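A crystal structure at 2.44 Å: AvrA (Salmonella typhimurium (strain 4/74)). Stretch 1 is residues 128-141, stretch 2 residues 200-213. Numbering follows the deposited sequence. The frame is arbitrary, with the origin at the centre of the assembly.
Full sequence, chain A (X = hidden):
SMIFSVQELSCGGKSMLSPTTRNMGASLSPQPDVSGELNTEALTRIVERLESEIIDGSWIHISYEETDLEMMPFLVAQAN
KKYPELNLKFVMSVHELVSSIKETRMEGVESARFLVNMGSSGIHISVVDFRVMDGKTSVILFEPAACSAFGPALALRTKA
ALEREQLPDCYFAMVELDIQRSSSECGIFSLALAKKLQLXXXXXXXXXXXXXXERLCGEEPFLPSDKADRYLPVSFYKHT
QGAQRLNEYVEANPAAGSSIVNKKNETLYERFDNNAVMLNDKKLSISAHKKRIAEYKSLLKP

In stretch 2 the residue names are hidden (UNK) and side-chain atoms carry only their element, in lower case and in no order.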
ATOM      1  N   VAL A 128       5.190  -1.609   4.405  1.00 28.67           N
ATOM      2  CA  VAL A 128       6.377  -2.455   4.371  1.00 28.86           C
ATOM      3  C   VAL A 128       5.978  -3.905   4.601  1.00 29.16           C
ATOM      4  O   VAL A 128       5.209  -4.194   5.514  1.00 29.23           O
ATOM      5  CB  VAL A 128       7.407  -2.038   5.444  1.00 28.89           C
ATOM      6  CG1 VAL A 128       8.614  -2.976   5.436  1.00 29.21           C
ATOM      7  CG2 VAL A 128       7.846  -0.600   5.234  1.00 28.72           C
ATOM      8  N   ASP A 129       6.497  -4.811   3.777  1.00 29.45           N
ATOM      9  CA  ASP A 129       6.280  -6.238   3.986  1.00 29.88           C
ATOM     10  C   ASP A 129       7.522  -6.869   4.601  1.00 30.19           C
ATOM     11  O   ASP A 129       8.638  -6.670   4.118  1.00 30.26           O
ATOM     12  CB  ASP A 129       5.924  -6.942   2.677  1.00 30.18           C
ATOM     13  CG  ASP A 129       5.310  -8.317   2.902  1.00 30.71           C
ATOM     14  OD1 ASP A 129       4.677  -8.531   3.958  1.00 30.76           O
ATOM     15  OD2 ASP A 129       5.452  -9.185   2.017  1.00 31.18           O
ATOM     16  N   PHE A 130       7.305  -7.630   5.668  1.00 30.46           N
ATOM     17  CA  PHE A 130       8.379  -8.247   6.442  1.00 30.85           C
ATOM     18  C   PHE A 130       8.252  -9.767   6.378  1.00 31.52           C
ATOM     19  O   PHE A 130       7.189 -10.322   6.651  1.00 31.68           O
ATOM     20  CB  PHE A 130       8.329  -7.748   7.891  1.00 30.72           C
ATOM     21  CG  PHE A 130       9.287  -8.442   8.816  1.00 31.22           C
ATOM     22  CD1 PHE A 130      10.546  -7.917   9.054  1.00 31.27           C
ATOM     23  CD2 PHE A 130       8.919  -9.609   9.462  1.00 31.74           C
ATOM     24  CE1 PHE A 130      11.423  -8.552   9.914  1.00 31.84           C
ATOM     25  CE2 PHE A 130       9.791 -10.247  10.321  1.00 32.29           C
ATOM     26  CZ  PHE A 130      11.045  -9.720  10.547  1.00 32.34           C
ATOM     27  N   ARG A 131       9.342 -10.433   6.013  1.00 34.84           N
ATOM     28  CA  ARG A 131       9.331 -11.879   5.808  1.00 37.99           C
ATOM     29  C   ARG A 131      10.699 -12.482   6.117  1.00 38.52           C
ATOM     30  O   ARG A 131      11.694 -12.114   5.490  1.00 36.26           O
ATOM     31  CB  ARG A 131       8.926 -12.199   4.363  1.00 35.86           C
ATOM     32  CG  ARG A 131       8.820 -13.687   4.022  1.00 37.99           C
ATOM     33  CD  ARG A 131       7.419 -14.230   4.268  1.00 36.85           C
ATOM     34  NE  ARG A 131       6.420 -13.624   3.387  1.00 36.44           N
ATOM     35  CZ  ARG A 131       6.071 -14.101   2.193  1.00 36.84           C
ATOM     36  NH1 ARG A 131       6.633 -15.201   1.709  1.00 44.62           N
ATOM     37  NH2 ARG A 131       5.150 -13.472   1.476  1.00 39.21           N
ATOM     38  N   VAL A 132      10.756 -13.400   7.081  1.00 44.66           N
ATOM     39  CA  VAL A 132      11.987 -14.151   7.317  1.00 46.19           C
ATOM     40  C   VAL A 132      11.875 -15.442   6.520  1.00 46.69           C
ATOM     41  O   VAL A 132      10.840 -16.110   6.519  1.00 46.47           O
ATOM     42  CB  VAL A 132      12.264 -14.448   8.824  1.00 42.90           C
ATOM     43  CG1 VAL A 132      11.969 -13.227   9.689  1.00 42.11           C
ATOM     44  CG2 VAL A 132      11.485 -15.651   9.321  1.00 54.96           C
ATOM     45  N   MET A 133      12.954 -15.769   5.824  1.00 54.91           N
ATOM     46  CA  MET A 133      12.964 -16.861   4.869  1.00 54.28           C
ATOM     47  C   MET A 133      14.321 -17.534   4.976  1.00 56.61           C
ATOM     48  O   MET A 133      15.350 -16.866   4.884  1.00 56.76           O
ATOM     49  CB  MET A 133      12.704 -16.329   3.461  1.00 54.08           C
ATOM     50  CG  MET A 133      12.355 -17.376   2.426  1.00 57.89           C
ATOM     51  SD  MET A 133      11.790 -16.615   0.890  1.00 60.45           S
ATOM     52  CE  MET A 133      10.136 -16.107   1.357  1.00 62.29           C
ATOM     53  N   ASP A 134      14.320 -18.847   5.184  1.00 70.05           N
ATOM     54  CA  ASP A 134      15.532 -19.560   5.569  1.00 71.12           C
ATOM     55  C   ASP A 134      16.014 -18.953   6.889  1.00 70.70           C
ATOM     56  O   ASP A 134      15.311 -19.040   7.896  1.00 70.33           O
ATOM     57  CB  ASP A 134      16.594 -19.479   4.464  1.00 73.18           C
ATOM     58  CG  ASP A 134      16.040 -19.848   3.097  1.00 80.27           C
ATOM     59  OD1 ASP A 134      15.153 -20.727   3.032  1.00 79.71           O
ATOM     60  OD2 ASP A 134      16.484 -19.256   2.090  1.00 82.17           O
ATOM     61  N   GLY A 135      17.188 -18.329   6.892  1.00 52.60           N
ATOM     62  CA  GLY A 135      17.683 -17.641   8.073  1.00 52.48           C
ATOM     63  C   GLY A 135      17.666 -16.131   7.919  1.00 57.31           C
ATOM     64  O   GLY A 135      17.867 -15.394   8.885  1.00 56.81           O
ATOM     65  N   LYS A 136      17.402 -15.672   6.700  1.00 51.46           N
ATOM     66  CA  LYS A 136      17.606 -14.276   6.339  1.00 48.25           C
ATOM     67  C   LYS A 136      16.309 -13.467   6.398  1.00 46.80           C
ATOM     68  O   LYS A 136      15.221 -14.001   6.185  1.00 49.19           O
ATOM     69  CB  LYS A 136      18.228 -14.204   4.941  1.00 49.99           C
ATOM     70  CG  LYS A 136      19.130 -15.401   4.634  1.00 52.26           C
ATOM     71  CD  LYS A 136      20.220 -15.079   3.620  1.00 54.56           C
ATOM     72  CE  LYS A 136      20.934 -16.340   3.155  1.00 58.28           C
ATOM     73  NZ  LYS A 136      21.479 -17.142   4.289  1.00 63.13           N
ATOM     74  N   THR A 137      16.444 -12.175   6.692  1.00 46.99           N
ATOM     75  CA  THR A 137      15.302 -11.281   6.865  1.00 41.47           C
ATOM     76  C   THR A 137      15.098 -10.402   5.634  1.00 41.93           C
ATOM     77  O   THR A 137      16.027  -9.734   5.176  1.00 41.76           O
ATOM     78  CB  THR A 137      15.486 -10.382   8.108  1.00 41.11           C
ATOM     79  OG1 THR A 137      15.530 -11.198   9.285  1.00 41.92           O
ATOM     80  CG2 THR A 137      14.348  -9.372   8.243  1.00 40.93           C
ATOM     81  N   SER A 138      13.873 -10.404   5.111  1.00 33.75           N
ATOM     82  CA  SER A 138      13.519  -9.594   3.949  1.00 33.23           C
ATOM     83  C   SER A 138      12.582  -8.456   4.339  1.00 32.39           C
ATOM     84  O   SER A 138      11.561  -8.671   4.991  1.00 32.19           O
ATOM     85  CB  SER A 138      12.867 -10.459   2.868  1.00 33.52           C
ATOM     86  OG  SER A 138      12.457  -9.671   1.763  1.00 33.08           O
ATOM     87  N   VAL A 139      12.945  -7.246   3.931  1.00 31.45           N
ATOM     88  CA  VAL A 139      12.143  -6.059   4.196  1.00 30.78           C
ATOM     89  C   VAL A 139      11.928  -5.305   2.892  1.00 30.52           C
ATOM     90  O   VAL A 139      12.886  -4.838   2.280  1.00 30.69           O
ATOM     91  CB  VAL A 139      12.823  -5.136   5.231  1.00 30.68           C
ATOM     92  CG1 VAL A 139      11.958  -3.917   5.523  1.00 30.11           C
ATOM     93  CG2 VAL A 139      13.114  -5.903   6.511  1.00 31.04           C
ATOM     94  N   ILE A 140      10.674  -5.189   2.468  1.00 33.31           N
ATOM     95  CA  ILE A 140      10.353  -4.505   1.220  1.00 32.22           C
ATOM     96  C   ILE A 140       9.382  -3.357   1.452  1.00 31.72           C
ATOM     97  O   ILE A 140       8.257  -3.561   1.908  1.00 31.56           O
ATOM     98  CB  ILE A 140       9.760  -5.473   0.180  1.00 34.57           C
ATOM     99  CG1 ILE A 140      10.749  -6.612  -0.088  1.00 35.02           C
ATOM    100  CG2 ILE A 140       9.438  -4.727  -1.117  1.00 32.41           C
ATOM    101  CD1 ILE A 140      10.232  -7.686  -1.026  1.00 33.62           C
ATOM    102  N   LEU A 141       9.833  -2.149   1.126  1.00 29.58           N
ATOM    103  CA  LEU A 141       9.016  -0.949   1.235  1.00 29.23           C
ATOM    104  C   LEU A 141       8.292  -0.697  -0.081  1.00 29.22           C
ATOM    105  O   LEU A 141       8.927  -0.537  -1.122  1.00 29.42           O
ATOM    106  CB  LEU A 141       9.887   0.256   1.606  1.00 29.22           C
ATOM    107  CG  LEU A 141       9.218   1.634   1.625  1.00 29.01           C
ATOM    108  CD1 LEU A 141       8.174   1.727   2.722  1.00 28.80           C
ATOM    109  CD2 LEU A 141      10.268   2.721   1.789  1.00 34.17           C
ATOM    110  N   UNK A 200      -1.879 -12.616  -0.567  1.00 39.46           N
ATOM    111  CA  UNK A 200      -1.043 -13.050  -1.684  1.00 41.14           C
ATOM    112  C   UNK A 200       0.303 -13.557  -1.178  1.00 40.05           C
ATOM    113  O   UNK A 200       1.325 -13.396  -1.844  1.00 43.65           O
ATOM    114  c   UNK A 200      -0.831 -11.900  -2.672  1.00 39.19           C
ATOM    115  c   UNK A 200      -2.115 -11.293  -3.222  1.00 39.83           C
ATOM    116  o   UNK A 200      -3.869 -11.774  -4.751  1.00 44.21           O
ATOM    117  c   UNK A 200      -2.829 -12.201  -4.203  1.00 44.15           C
ATOM    118  o   UNK A 200      -2.354 -13.335  -4.432  1.00 44.89           O
ATOM    119  N   UNK A 201       0.287 -14.170   0.002  1.00 36.85           N
ATOM    120  CA  UNK A 201       1.505 -14.627   0.663  1.00 36.90           C
ATOM    121  C   UNK A 201       2.395 -15.461  -0.258  1.00 38.26           C
ATOM    122  O   UNK A 201       3.563 -15.133  -0.461  1.00 37.82           O
ATOM    123  c   UNK A 201       2.350 -15.886   2.703  1.00 43.07           C
ATOM    124  c   UNK A 201       2.807 -15.134   3.772  1.00 36.95           C
ATOM    125  c   UNK A 201       3.018 -17.056   2.380  1.00 42.24           C
ATOM    126  c   UNK A 201       4.565 -16.705   4.166  1.00 39.09           C
ATOM    127  c   UNK A 201       1.152 -15.441   1.911  1.00 37.83           C
ATOM    128  c   UNK A 201       4.121 -17.465   3.104  1.00 40.20           C
ATOM    129  c   UNK A 201       3.908 -15.538   4.499  1.00 37.50           C
ATOM    130  N   UNK A 202       1.843 -16.537  -0.810  1.00 46.75           N
ATOM    131  CA  UNK A 202       2.608 -17.435  -1.669  1.00 48.52           C
ATOM    132  C   UNK A 202       3.072 -16.743  -2.950  1.00 48.73           C
ATOM    133  O   UNK A 202       4.192 -16.966  -3.412  1.00 49.52           O
ATOM    134  c   UNK A 202       1.398 -19.541  -0.829  1.00 52.09           C
ATOM    135  s   UNK A 202       2.809 -20.124   0.139  1.00 57.09           S
ATOM    136  c   UNK A 202       1.778 -18.671  -2.022  1.00 51.11           C
ATOM    137  c   UNK A 202       3.828 -20.885  -1.124  1.00 54.12           C
ATOM    138  N   UNK A 203       2.213 -15.904  -3.522  1.00 49.70           N
ATOM    139  CA  UNK A 203       2.548 -15.192  -4.753  1.00 49.27           C
ATOM    140  C   UNK A 203       3.679 -14.184  -4.564  1.00 46.24           C
ATOM    141  O   UNK A 203       4.236 -13.678  -5.540  1.00 50.05           O
ATOM    142  c   UNK A 203       1.317 -14.467  -5.305  1.00 48.61           C
ATOM    143  o   UNK A 203       0.717 -16.488  -6.450  1.00 58.77           O
ATOM    144  c   UNK A 203       0.346 -15.401  -6.006  1.00 52.26           C
ATOM    145  n   UNK A 203      -0.905 -14.970  -6.122  1.00 52.84           N
ATOM    146  N   UNK A 204       4.011 -13.894  -3.308  1.00 41.02           N
ATOM    147  CA  UNK A 204       5.031 -12.902  -2.985  1.00 39.85           C
ATOM    148  C   UNK A 204       6.320 -13.539  -2.473  1.00 40.70           C
ATOM    149  O   UNK A 204       7.234 -12.839  -2.036  1.00 40.86           O
ATOM    150  c   UNK A 204       3.388 -11.001  -2.474  1.00 36.36           C
ATOM    151  c   UNK A 204       4.488 -11.921  -1.947  1.00 40.78           C
ATOM    152  c   UNK A 204       2.661 -10.329  -1.325  1.00 42.10           C
ATOM    153  c   UNK A 204       3.977  -9.967  -3.420  1.00 38.39           C
ATOM    154  N   UNK A 205       6.396 -14.863  -2.523  1.00 41.63           N
ATOM    155  CA  UNK A 205       7.607 -15.557  -2.111  1.00 42.45           C
ATOM    156  C   UNK A 205       8.778 -15.164  -3.008  1.00 43.46           C
ATOM    157  O   UNK A 205       9.876 -14.899  -2.523  1.00 51.06           O
ATOM    158  c   UNK A 205       8.750 -17.803  -1.897  1.00 45.61           C
ATOM    159  c   UNK A 205       6.392 -17.525  -1.118  1.00 43.72           C
ATOM    160  c   UNK A 205       7.425 -17.091  -2.146  1.00 44.27           C
ATOM    161  N   UNK A 206       8.538 -15.124  -4.315  1.00 45.51           N
ATOM    162  CA  UNK A 206       9.607 -14.897  -5.284  1.00 47.05           C
ATOM    163  C   UNK A 206      10.312 -13.553  -5.099  1.00 47.31           C
ATOM    164  O   UNK A 206      11.540 -13.488  -5.129  1.00 50.29           O
ATOM    165  n   UNK A 206      11.957 -15.793  -9.973  1.00 65.14           N
ATOM    166  c   UNK A 206       9.063 -14.993  -6.713  1.00 48.75           C
ATOM    167  c   UNK A 206      10.142 -14.844  -7.780  1.00 54.05           C
ATOM    168  c   UNK A 206      10.712 -15.011 -10.228  1.00 65.34           C
ATOM    169  c   UNK A 206       9.645 -15.241  -9.162  1.00 61.03           C
ATOM    170  N   UNK A 207       9.546 -12.482  -4.912  1.00 45.87           N
ATOM    171  CA  UNK A 207      10.140 -11.153  -4.784  1.00 45.84           C
ATOM    172  C   UNK A 207      10.943 -11.049  -3.487  1.00 42.99           C
ATOM    173  O   UNK A 207      11.968 -10.370  -3.433  1.00 43.58           O
ATOM    174  c   UNK A 207       8.095 -10.153  -3.669  1.00 38.29           C
ATOM    175  c   UNK A 207       9.070 -10.032  -4.834  1.00 40.18           C
ATOM    176  c   UNK A 207       9.743  -8.656  -4.837  1.00 39.72           C
ATOM    177  c   UNK A 207       8.811  -7.513  -5.199  1.00 38.33           C
ATOM    178  N   UNK A 208      10.475 -11.728  -2.446  1.00 38.75           N
ATOM    179  CA  UNK A 208      11.205 -11.784  -1.184  1.00 38.79           C
ATOM    180  C   UNK A 208      12.460 -12.635  -1.330  1.00 40.96           C
ATOM    181  O   UNK A 208      13.498 -12.348  -0.734  1.00 41.75           O
ATOM    182  c   UNK A 208       9.402 -11.342   0.538  1.00 35.98           C
ATOM    183  c   UNK A 208      10.321 -12.350  -0.072  1.00 37.83           C
ATOM    184  n   UNK A 208       7.723 -10.108   1.228  1.00 33.59           N
ATOM    185  n   UNK A 208       9.852 -10.310   1.332  1.00 35.48           N
ATOM    186  c   UNK A 208       8.055 -11.209   0.477  1.00 34.83           C
ATOM    187  c   UNK A 208       8.825  -9.583   1.732  1.00 34.03           C
ATOM    188  N   UNK A 209      12.348 -13.686  -2.131  1.00 56.05           N
ATOM    189  CA  UNK A 209      13.456 -14.597  -2.369  1.00 58.40           C
ATOM    190  C   UNK A 209      14.565 -13.894  -3.144  1.00 60.34           C
ATOM    191  O   UNK A 209      15.742 -14.009  -2.806  1.00 62.03           O
ATOM    192  o   UNK A 209      12.161 -18.190  -4.184  1.00 68.61           O
ATOM    193  c   UNK A 209      12.962 -15.829  -3.129  1.00 59.62           C
ATOM    194  o   UNK A 209      14.000 -19.299  -3.719  1.00 80.50           O
ATOM    195  c   UNK A 209      13.957 -16.973  -3.206  1.00 68.74           C
ATOM    196  c   UNK A 209      13.329 -18.245  -3.743  1.00 75.10           C
ATOM    197  N   UNK A 210      14.178 -13.153  -4.177  1.00 52.69           N
ATOM    198  CA  UNK A 210      15.136 -12.430  -5.006  1.00 52.19           C
ATOM    199  C   UNK A 210      15.747 -11.253  -4.250  1.00 49.65           C
ATOM    200  O   UNK A 210      16.878 -10.852  -4.523  1.00 52.26           O
ATOM    201  o   UNK A 210      13.421 -12.862  -8.221  1.00 51.51           O
ATOM    202  c   UNK A 210      14.466 -11.939  -6.292  1.00 53.95           C
ATOM    203  c   UNK A 210      14.239 -13.056  -7.298  1.00 55.86           C
ATOM    204  o   UNK A 210      14.882 -14.122  -7.177  1.00 54.49           O
ATOM    205  N   UNK A 211      14.997 -10.698  -3.304  1.00 48.43           N
ATOM    206  CA  UNK A 211      15.520  -9.642  -2.445  1.00 47.61           C
ATOM    207  C   UNK A 211      16.646 -10.185  -1.571  1.00 48.04           C
ATOM    208  O   UNK A 211      17.703  -9.566  -1.440  1.00 50.65           O
ATOM    209  c   UNK A 211      14.883  -7.882  -0.732  1.00 44.52           C
ATOM    210  c   UNK A 211      14.409  -9.053  -1.575  1.00 43.85           C
ATOM    211  n   UNK A 211      14.213  -7.652   0.392  1.00 42.16           N
ATOM    212  o   UNK A 211      15.841  -7.195  -1.086  1.00 46.10           O
ATOM    213  N   UNK A 212      16.407 -11.354  -0.984  1.00 52.04           N
ATOM    214  CA  UNK A 212      17.387 -12.010  -0.126  1.00 54.25           C
ATOM    215  C   UNK A 212      18.622 -12.430  -0.913  1.00 57.41           C
ATOM    216  O   UNK A 212      19.750 -12.253  -0.453  1.00 60.42           O
ATOM    217  c   UNK A 212      17.858 -14.097   1.221  1.00 58.90           C
ATOM    218  c   UNK A 212      15.758 -12.809   1.614  1.00 52.21           C
ATOM    219  c   UNK A 212      14.970 -13.945   2.228  1.00 55.84           C
ATOM    220  c   UNK A 212      16.776 -13.249   0.563  1.00 52.26           C
ATOM    221  N   UNK A 213      18.406 -12.989  -2.098  1.00 51.44           N
ATOM    222  CA  UNK A 213      19.504 -13.463  -2.930  1.00 54.52           C
ATOM    223  C   UNK A 213      20.146 -12.315  -3.702  1.00 55.85           C
ATOM    224  O   UNK A 213      21.079 -12.524  -4.477  1.00 58.73           O
ATOM    225  c   UNK A 213      19.010 -14.538  -3.899  1.00 55.13           C
ATOM    226  s   UNK A 213      18.397 -16.037  -3.083  1.00 57.20           S
TER

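Stretch 1 is a β-hairpin, its strands 128-133 and 136-141 joined by a type II' turn, and stretch 2 lays a helix across one side of it. Position 200 has three carbons, the third bearing two oxygens, and touches nothing on the hairpin: a carboxylate on a two-carbon stem, E200, free to serve as an acceptor within its own stretch.

Position 201 is one carbon and a six-carbon ring, with the guanidinium of R131 flat against it. A six-carbon ring without an oxygen is phenylalanine, F201. A flat aromatic suits the place because it offers R131 a face: the planes are 13° apart and R131 CZ sits 3.6 Å from the centroid of the F201 ring, a cation-π arrangement. R131 NH2 also donates to F201 O at 3.0 Å.

Position 202, an unbranched chain of two carbons, sulfur and carbon, touches nothing on stretch 1; it is M202, pointing away, and the hairpin makes no demand on it. Position 203 has two carbons, the second with one oxygen and one nitrogen, and is equally free of the hairpin: N203, whose ND2 donates to E200 OE1 at 2.8 Å. Both are exposed.

Position 204 has four carbons forked at the second, the first of them near R131 NH2. This is L204, an apolar chain buried at the N-cap position, with CB 3.8 Å from R131 NH2. Position 205 has three carbons, forked at once, touching R131 and M133: V205. Its short branches suit both neighbours, CG2 at the edge of the guanidinium, 3.7 Å from R131 NH1, and CG1 3.9 Å from M133 CE.

Position 206 is four carbons in a row ending in nitrogen, touching nothing on the hairpin: K206, exposed and facing away, as suits a charged amine. Position 207 has four carbons forked at the first, one arm two carbons long, and meets I140: I207, a buried apolar chain whose CG1 lies 4.0 Å from I140 CD1.

Position 208 carries a five-membered ring of three carbons and two nitrogens, with a polar partner on stretch 1 for each nitrogen. This is H208. NE2 donates to D129 OD2 at 2.6 Å, while ND1 and S138 OG share a hydrogen bond of 2.7 Å. R131 CB covers one ring face and I140 CD1 the opposite one.

Position 209 has three carbons ending in two oxygens, its first carbon near M133 SD: E209, at the margin, with CB 4.3 Å from M133 SD and its carboxylate partly exposed. Position 210, one carbon shorter, touches nothing on stretch 1; it is D210, whose carboxylate makes a long salt bridge to K206, 3.7 Å from OD2 to NZ. Position 211 ends its two carbons in one oxygen and one nitrogen, the nitrogen near S138 OG: N211, whose amide gives that buried hydroxyl a donor, ND2 to S138 OG at 3.0 Å. Position 212 has four carbons forked at the first, with one longer arm, and its carbons meet M133 CB and K136 CD: I212, buried and apolar, its CD1 3.5 Å from M133 CB and its CG2 3.5 Å from K136 CD. Position 213, one carbon and a sulfur, touches nothing on the hairpin: C213, exposed, with no demand on it from stretch 1.

The contact centres on H208, held by hydrogen bonds at its edge and carbon atoms over its faces. R131 stretches between the rings of F201 and H208, which cover opposite faces of its guanidinium. M133 and I212 extend the packing with apolar surface. The two stretches together bury 767 Å², both sides summed.

Stretch 2, residues 200-213: EFMNLVKIHEDNIC
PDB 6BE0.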